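Local coordinates for octenoyl-coa reductase/carboxylase (Streptomyces sp., PDB 4A0S), which catalyses the NADPH-dependent reductive carboxylation of 2-octenoyl-CoA, which supplies an extender unit for polyketide biosynthesis, at the interface of chains A and B and the interface of chains A and C. Numbering follows the deposited sequence. Chains: chain A/B/C, Octenoyl-coa reductase/carboxylase.

Contact 1 and contact 2 lie about 31 Å apart, measured between the centres of their C-alpha atoms, and join chain A to two different neighbours, B and C, in the homotetramer. They share no residue. On chain A, contact 1 draws on helices 232-243 and 365-376 and the loop residues A:Val211, A:Met218 and A:Gly244, whereas contact 2 draws on helix 347-352. Each belongs to a two-fold symmetric interface and has a twin with the chains exchanged. With two separate kinds of two-fold contact, one subunit can hold two partners at once, which fits a tetramer assembled as a dimer of dimers.

Contact 1: the interface of chains A and B. Residues chain A 211, 218, 239-240, 243-244, 374; chain B 219-220.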
# COMPACT_ATOMS: atom_id res chain seq x y z
N VAL A 211 11.04 3.14 8.06
CA VAL A 211 11.15 1.74 7.70
C VAL A 211 9.78 1.14 7.50
O VAL A 211 9.55 0.41 6.54
CB VAL A 211 11.96 0.93 8.73
CG1 VAL A 211 12.02 -0.57 8.33
CG2 VAL A 211 13.37 1.52 8.90
N MET A 218 10.88 3.57 3.37
CA MET A 218 12.03 3.64 2.51
C MET A 218 12.31 2.31 1.84
O MET A 218 11.95 1.25 2.36
CB MET A 218 13.25 4.01 3.33
CG MET A 218 13.70 2.88 4.20
SD MET A 218 15.33 3.23 4.82
CE MET A 218 16.03 4.09 3.44
N GLN A 239 20.67 5.44 10.79
CA GLN A 239 20.97 4.02 10.83
C GLN A 239 19.96 3.21 10.04
O GLN A 239 20.34 2.28 9.33
CB GLN A 239 21.03 3.56 12.26
CG GLN A 239 22.16 4.19 13.01
CD GLN A 239 22.37 3.48 14.29
OE1 GLN A 239 22.79 2.32 14.30
NE2 GLN A 239 22.00 4.12 15.38
N PHE A 240 18.69 3.56 10.17
CA PHE A 240 17.66 2.87 9.40
C PHE A 240 17.85 3.12 7.91
O PHE A 240 17.68 2.21 7.11
CB PHE A 240 16.28 3.30 9.84
CG PHE A 240 15.95 2.88 11.22
CD1 PHE A 240 16.23 1.59 11.66
CD2 PHE A 240 15.37 3.78 12.10
CE1 PHE A 240 15.91 1.20 12.98
CE2 PHE A 240 15.07 3.40 13.40
CZ PHE A 240 15.33 2.11 13.83
N ASN A 243 21.05 1.13 7.02
CA ASN A 243 20.77 -0.29 7.12
C ASN A 243 19.79 -0.75 6.06
O ASN A 243 19.83 -1.91 5.63
CB ASN A 243 20.27 -0.68 8.51
CG ASN A 243 20.21 -2.19 8.70
OD1 ASN A 243 21.23 -2.88 8.59
ND2 ASN A 243 19.02 -2.71 9.01
N GLY A 244 18.92 0.16 5.64
CA GLY A 244 17.93 -0.12 4.60
C GLY A 244 18.50 -0.07 3.20
O GLY A 244 17.79 -0.36 2.25
N LEU A 374 16.13 -5.05 15.11
CA LEU A 374 17.29 -4.48 14.44
C LEU A 374 18.38 -4.17 15.45
O LEU A 374 19.56 -4.20 15.13
CB LEU A 374 16.89 -3.24 13.68
CG LEU A 374 16.01 -3.53 12.46
CD1 LEU A 374 15.51 -2.23 11.84
CD2 LEU A 374 16.75 -4.38 11.43
N LYS B 219 11.55 -5.10 3.63
CA LYS B 219 12.14 -4.03 4.41
C LYS B 219 13.37 -4.60 5.09
O LYS B 219 13.54 -5.82 5.17
CB LYS B 219 11.15 -3.51 5.45
CG LYS B 219 10.74 -4.54 6.49
CD LYS B 219 9.86 -3.91 7.57
CE LYS B 219 9.41 -4.96 8.58
NZ LYS B 219 8.69 -6.09 7.91
N GLN B 220 14.21 -3.73 5.61
CA GLN B 220 15.33 -4.18 6.39
C GLN B 220 14.87 -5.03 7.55
O GLN B 220 13.82 -4.78 8.16
CB GLN B 220 16.15 -3.01 6.90
CG GLN B 220 15.45 -2.15 7.95
CD GLN B 220 16.18 -0.84 8.10
OE1 GLN B 220 17.06 -0.73 8.93
NE2 GLN B 220 15.87 0.12 7.25
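A:Val211 and A:Leu374 meet the aliphatic stem of B:Gln220, which reaches from a chain B loop towards chain A. A:Val211 CG1 lies 3.8 Å from B:Gln220 CG, while its other methyl, CG2, lies against the amide end, nearest to NE2; the branched side chain crosses the glutamine at about a right angle. A:Leu374 offers CD1 to B:Gln220 CG at 3.9 Å. A:Gly244 adds its CA beside the amide, and B:Lys219 lays the CD methylene of its stem loosely along A:Val211 CG1, 4.1 Å away. B:Gln220 leaves its backbone with CG between N and the carbonyl carbon (chi1 68°), then runs extended, which carries the amide in between A:Val211, A:Leu374 and the end of helix 232-243. There it is gripped at both polar atoms. B:Gln220 NE2 donates to the main-chain carbonyl O of A:Phe240 at 2.8 Å. This oxygen, near the C-terminal end of the helix, also lies close to the backbone N of A:Gly244. The acceptor lies close to the glutamine amide plane. The A:Phe240 ring turns its plane 71° from that amide and brings CD1 within 3.7 Å of B:Gln220 OE1. At the rim, A:Asn243 ND2 donates to B:Gln220 OE1 at 2.8 Å, so that two hydrogen bonds at the amide fix its terminal rotation. This second bond is nearly straight, 163° at the hydrogen, and reaches OE1 from above the carbonyl plane.

Contact 2: the interface of chains A and C. Residues chain A 347, 351; chain C 334-337, 343.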
# COMPACT_ATOMS: atom_id res chain seq x y z
N ASN A 347 2.15 24.96 -1.45
CA ASN A 347 1.42 23.77 -1.84
C ASN A 347 1.62 23.39 -3.29
O ASN A 347 1.40 22.25 -3.67
CB ASN A 347 -0.07 23.90 -1.54
CG ASN A 347 -0.80 22.55 -1.63
OD1 ASN A 347 -0.32 21.54 -1.10
ND2 ASN A 347 -1.94 22.54 -2.29
N TRP A 351 1.31 19.49 -4.50
CA TRP A 351 0.37 18.85 -5.41
C TRP A 351 0.93 18.72 -6.82
O TRP A 351 0.76 17.68 -7.46
CB TRP A 351 -0.99 19.55 -5.42
CG TRP A 351 -1.21 20.49 -6.58
CD1 TRP A 351 -1.40 20.15 -7.90
CD2 TRP A 351 -1.27 21.91 -6.52
NE1 TRP A 351 -1.56 21.28 -8.66
CE2 TRP A 351 -1.50 22.37 -7.84
CE3 TRP A 351 -1.17 22.85 -5.48
CZ2 TRP A 351 -1.61 23.73 -8.15
CZ3 TRP A 351 -1.30 24.19 -5.79
CH2 TRP A 351 -1.51 24.62 -7.11
N THR C 334 -4.83 16.94 -1.65
CA THR C 334 -4.91 18.28 -2.18
C THR C 334 -4.39 18.23 -3.60
O THR C 334 -3.40 17.56 -3.87
CB THR C 334 -4.08 19.29 -1.35
OG1 THR C 334 -4.09 20.54 -2.03
CG2 THR C 334 -2.61 18.83 -1.20
N CYS C 335 -5.09 18.90 -4.51
CA CYS C 335 -4.64 18.99 -5.89
C CYS C 335 -4.62 20.42 -6.33
O CYS C 335 -4.58 20.70 -7.52
CB CYS C 335 -5.55 18.21 -6.82
SG CYS C 335 -7.16 19.00 -6.96
N GLY C 336 -4.68 21.35 -5.39
CA GLY C 336 -4.64 22.76 -5.76
C GLY C 336 -4.70 23.66 -4.56
O GLY C 336 -4.81 23.20 -3.42
N SER C 337 -4.63 24.96 -4.83
CA SER C 337 -4.67 25.97 -3.78
C SER C 337 -5.35 27.24 -4.28
O SER C 337 -4.70 28.27 -4.33
CB SER C 337 -3.24 26.31 -3.35
OG SER C 337 -2.69 25.28 -2.56
N HIS C 343 0.36 27.59 2.20
CA HIS C 343 -0.46 26.91 3.17
C HIS C 343 0.16 27.01 4.54
O HIS C 343 1.38 26.89 4.69
CB HIS C 343 -0.58 25.46 2.82
CG HIS C 343 -1.53 25.17 1.71
ND1 HIS C 343 -2.05 23.92 1.50
CD2 HIS C 343 -2.06 25.97 0.75
CE1 HIS C 343 -2.87 23.95 0.46
NE2 HIS C 343 -2.88 25.17 -0.02
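The indole of A:Trp351 lies over the backbone stretch C:Cys335-C:Gly336, with both chain C residues against one face. The carbonyl O of C:Cys335 sits over the five-membered part, nearest to A:Trp351 CD1 at 3.2 Å. C:Gly336 CA makes a CH-pi contact with the six-membered ring of A:Trp351, 3.5 Å from its centroid. With no side chain at C:Gly336, the backbone can lie close beneath the indole. Further along, C:Ser337 CB borders CZ3. At the indole edge, in its plane, is the amide carbon CG of A:Asn347, one helical turn earlier in helix 347-352. A second flat group, the imidazole of C:His343, receives A:Asn347 CB centrally on one face, 3.4 Å from the ring centroid. The asparagine amide is stacked with this ring, the planes 21° apart. CG of A:Asn347 is turned away from the backbone N (chi1 -166°), which carries ND2 past the imidazole to two hydroxyls of chain C. A:Asn347 ND2 donates to C:Thr334 OG1 at 2.9 Å, tilted from the amide plane. A:Asn347 ND2 also donates to C:Ser337 OG at 2.8 Å, nearly within that plane. Two acceptors on one amide nitrogen fix the asparagine rotation, while OD1 faces the C:Thr334 methyl CG2. C:His343, itself in contact with the asparagine, is also hydrogen-bonded through NE2 to C:Ser337 OG at 2.5 Å and so helps place the hydroxyl; the structure alone does not show which of the two donates. The patch clasps helix 347-352 of one subunit against the end of strand 331-334, the loop that follows and strand 342-346 of another. Because A:Trp351 also belongs to a nucleotide-binding site and to the acyl-CoA pocket, the contact probably helps shape these ligand sites while joining subunits of the tetramer.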